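Local coordinates for putative SAM-dependent O-methyltranferase (Podospora anserina, PDB 4YMH), which binds S-adenosylhomocysteine and is probably a cation-dependent O-methyltransferase that transfers methyl groups from S-adenosylmethionine to hydroxyl oxygens, at residues A[85-90]-A[117-122]. Residues are numbered along the deposited sequence; the frame is centred on the assembly and turned at random.
Sequences EGTRDT and GDRVKL
Arg119 reaches across to Thr87 and sets its NH1 2.8 Å from Thr87 OG1, with an N-H...O angle of 160°. The hydroxyl lies at the edge of the guanidinium, close to its plane, while the carbonyl of the same threonine sits over one face, Thr87 O 3.7 Å from Arg119 CZ. The arginine starts with CG between its backbone N and carbonyl carbon (chi1 68°), then runs extended from CG to NE, which carries the charged end across to the Thr87 backbone and hydroxyl, by helix 78-86. There Arg119 NH2 also donates to the carbonyl of Tyr84, and NH1 to that of Ala92, so backbone oxygens from the helix and from the loop after it are gathered by one guanidinium. In the Rossmann-like fold of class I methyltransferases, this ties the loop leading from helix 78-86 into strand 93-98 to the Gly117–Val120 type I turn that opens the edge strand 120-124. Shortening Arg119 to an alanine removes the guanidinium, and would probably leave Thr87 OG1 and the carbonyls of Tyr84 and Ala92 without this shared donor and the loop freer to shift. Arg88 only brushes the site, its CA 3.6 Å from Arg119 NH2. Its extended chain leads away to Glu85, which it grips side-on: NE to OE1 at 2.6 Å and NH2 to OE2 at 3.0 Å, both nearly straight, the oxygens approached from above the carboxylate plane; Tyr114 OH on helix 101-114 holds Glu85 OE2 as well. The carboxylate probably tempers the repulsion between Arg88 NE and Arg119 NH2, 5.7 Å apart.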
loop_
_atom_site.group_PDB
_atom_site.type_symbol
_atom_site.label_atom_id
_atom_site.label_comp_id
_atom_site.label_asym_id
_atom_site.label_seq_id
_atom_site.Cartn_x
_atom_site.Cartn_y
_atom_site.Cartn_z
ATOM N N GLU A 85 12.891 -12.461 -7.428
ATOM C CA GLU A 85 12.983 -11.581 -8.595
ATOM C C GLU A 85 13.254 -10.136 -8.173
ATOM O O GLU A 85 13.998 -9.403 -8.843
ATOM C CB GLU A 85 11.696 -11.640 -9.431
ATOM C CG GLU A 85 11.506 -12.921 -10.258
ATOM C CD GLU A 85 12.449 -13.027 -11.451
ATOM O OE1 GLU A 85 13.220 -12.074 -11.720
ATOM O OE2 GLU A 85 12.408 -14.074 -12.132
ATOM N N GLY A 86 12.650 -9.731 -7.061
ATOM C CA GLY A 86 12.786 -8.356 -6.610
ATOM C C GLY A 86 14.120 -8.046 -5.962
ATOM O O GLY A 86 14.421 -6.883 -5.692
ATOM N N THR A 87 14.917 -9.080 -5.696
ATOM C CA THR A 87 16.224 -8.871 -5.075
ATOM C C THR A 87 17.411 -9.442 -5.868
ATOM O O THR A 87 18.456 -9.758 -5.291
ATOM C CB THR A 87 16.245 -9.477 -3.666
ATOM O OG1 THR A 87 15.879 -10.860 -3.739
ATOM C CG2 THR A 87 15.288 -8.729 -2.750
ATOM N N ARG A 88 17.261 -9.555 -7.183
ATOM C CA ARG A 88 18.326 -10.078 -8.030
ATOM C C ARG A 88 19.610 -9.249 -7.946
ATOM O O ARG A 88 20.704 -9.794 -8.019
ATOM C CB ARG A 88 17.875 -10.145 -9.490
ATOM C CG ARG A 88 17.026 -11.340 -9.827
ATOM C CD ARG A 88 16.705 -11.386 -11.305
ATOM N NE ARG A 88 15.818 -12.502 -11.607
ATOM C CZ ARG A 88 16.230 -13.725 -11.924
ATOM N NH1 ARG A 88 17.528 -13.996 -11.998
ATOM N NH2 ARG A 88 15.341 -14.675 -12.174
ATOM N N ASP A 89 19.473 -7.938 -7.801
ATOM C CA ASP A 89 20.636 -7.053 -7.838
ATOM C C ASP A 89 21.498 -7.144 -6.584
ATOM O O ASP A 89 22.714 -6.973 -6.646
ATOM C CB ASP A 89 20.195 -5.602 -8.060
ATOM C CG ASP A 89 19.878 -5.306 -9.520
ATOM O OD1 ASP A 89 20.243 -6.127 -10.389
ATOM O OD2 ASP A 89 19.277 -4.246 -9.802
ATOM N N THR A 90 20.874 -7.424 -5.449
ATOM C CA THR A 90 21.587 -7.476 -4.176
ATOM C C THR A 90 21.861 -8.896 -3.679
ATOM O O THR A 90 22.607 -9.090 -2.717
ATOM C CB THR A 90 20.800 -6.765 -3.093
ATOM O OG1 THR A 90 19.651 -7.557 -2.769
ATOM C CG2 THR A 90 20.348 -5.405 -3.582
ATOM N N GLY A 117 19.564 -19.574 -6.575
ATOM C CA GLY A 117 20.858 -19.907 -6.015
ATOM C C GLY A 117 20.724 -20.489 -4.628
ATOM O O GLY A 117 19.655 -20.955 -4.234
ATOM N N ASP A 118 21.771 -20.418 -3.846
ATOM C CA ASP A 118 21.740 -20.855 -2.475
ATOM C C ASP A 118 20.985 -19.855 -1.639
ATOM O O ASP A 118 20.603 -20.142 -0.541
ATOM C CB ASP A 118 23.161 -20.934 -1.922
ATOM C CG ASP A 118 23.845 -22.251 -2.244
ATOM O OD1 ASP A 118 24.561 -22.764 -1.383
ATOM O OD2 ASP A 118 23.659 -22.781 -3.352
ATOM N N ARG A 119 20.794 -18.654 -2.152
ATOM C CA ARG A 119 20.172 -17.594 -1.341
ATOM C C ARG A 119 18.696 -17.792 -0.975
ATOM O O ARG A 119 18.179 -17.073 -0.114
ATOM C CB ARG A 119 20.335 -16.233 -2.030
ATOM C CG ARG A 119 19.571 -15.998 -3.326
ATOM C CD ARG A 119 20.034 -14.638 -3.917
ATOM N NE ARG A 119 19.316 -14.227 -5.127
ATOM C CZ ARG A 119 18.247 -13.431 -5.139
ATOM N NH1 ARG A 119 17.757 -12.956 -4.008
ATOM N NH2 ARG A 119 17.665 -13.110 -6.284
ATOM N N VAL A 120 18.013 -18.738 -1.617
ATOM C CA VAL A 120 16.651 -19.102 -1.211
ATOM C C VAL A 120 16.700 -20.353 -0.348
ATOM O O VAL A 120 17.190 -21.373 -0.775
ATOM C CB VAL A 120 15.733 -19.354 -2.413
ATOM C CG1 VAL A 120 14.371 -19.829 -1.948
ATOM C CG2 VAL A 120 15.616 -18.093 -3.259
ATOM N N LYS A 121 16.198 -20.257 0.871
ATOM C CA LYS A 121 16.348 -21.305 1.859
ATOM C C LYS A 121 14.977 -21.691 2.406
ATOM O O LYS A 121 14.329 -20.890 3.068
ATOM C CB LYS A 121 17.268 -20.832 2.984
ATOM C CG LYS A 121 17.621 -21.889 4.017
ATOM C CD LYS A 121 18.513 -21.291 5.095
ATOM C CE LYS A 121 18.958 -22.338 6.103
ATOM N NZ LYS A 121 19.859 -21.751 7.136
ATOM N N LEU A 122 14.531 -22.907 2.101
ATOM C CA LEU A 122 13.256 -23.395 2.618
ATOM C C LEU A 122 13.477 -24.205 3.886
ATOM O O LEU A 122 14.260 -25.152 3.906
ATOM C CB LEU A 122 12.528 -24.244 1.576
ATOM C CG LEU A 122 11.207 -24.890 1.997
ATOM C CD1 LEU A 122 10.205 -23.851 2.451
ATOM C CD2 LEU A 122 10.637 -25.706 0.851
#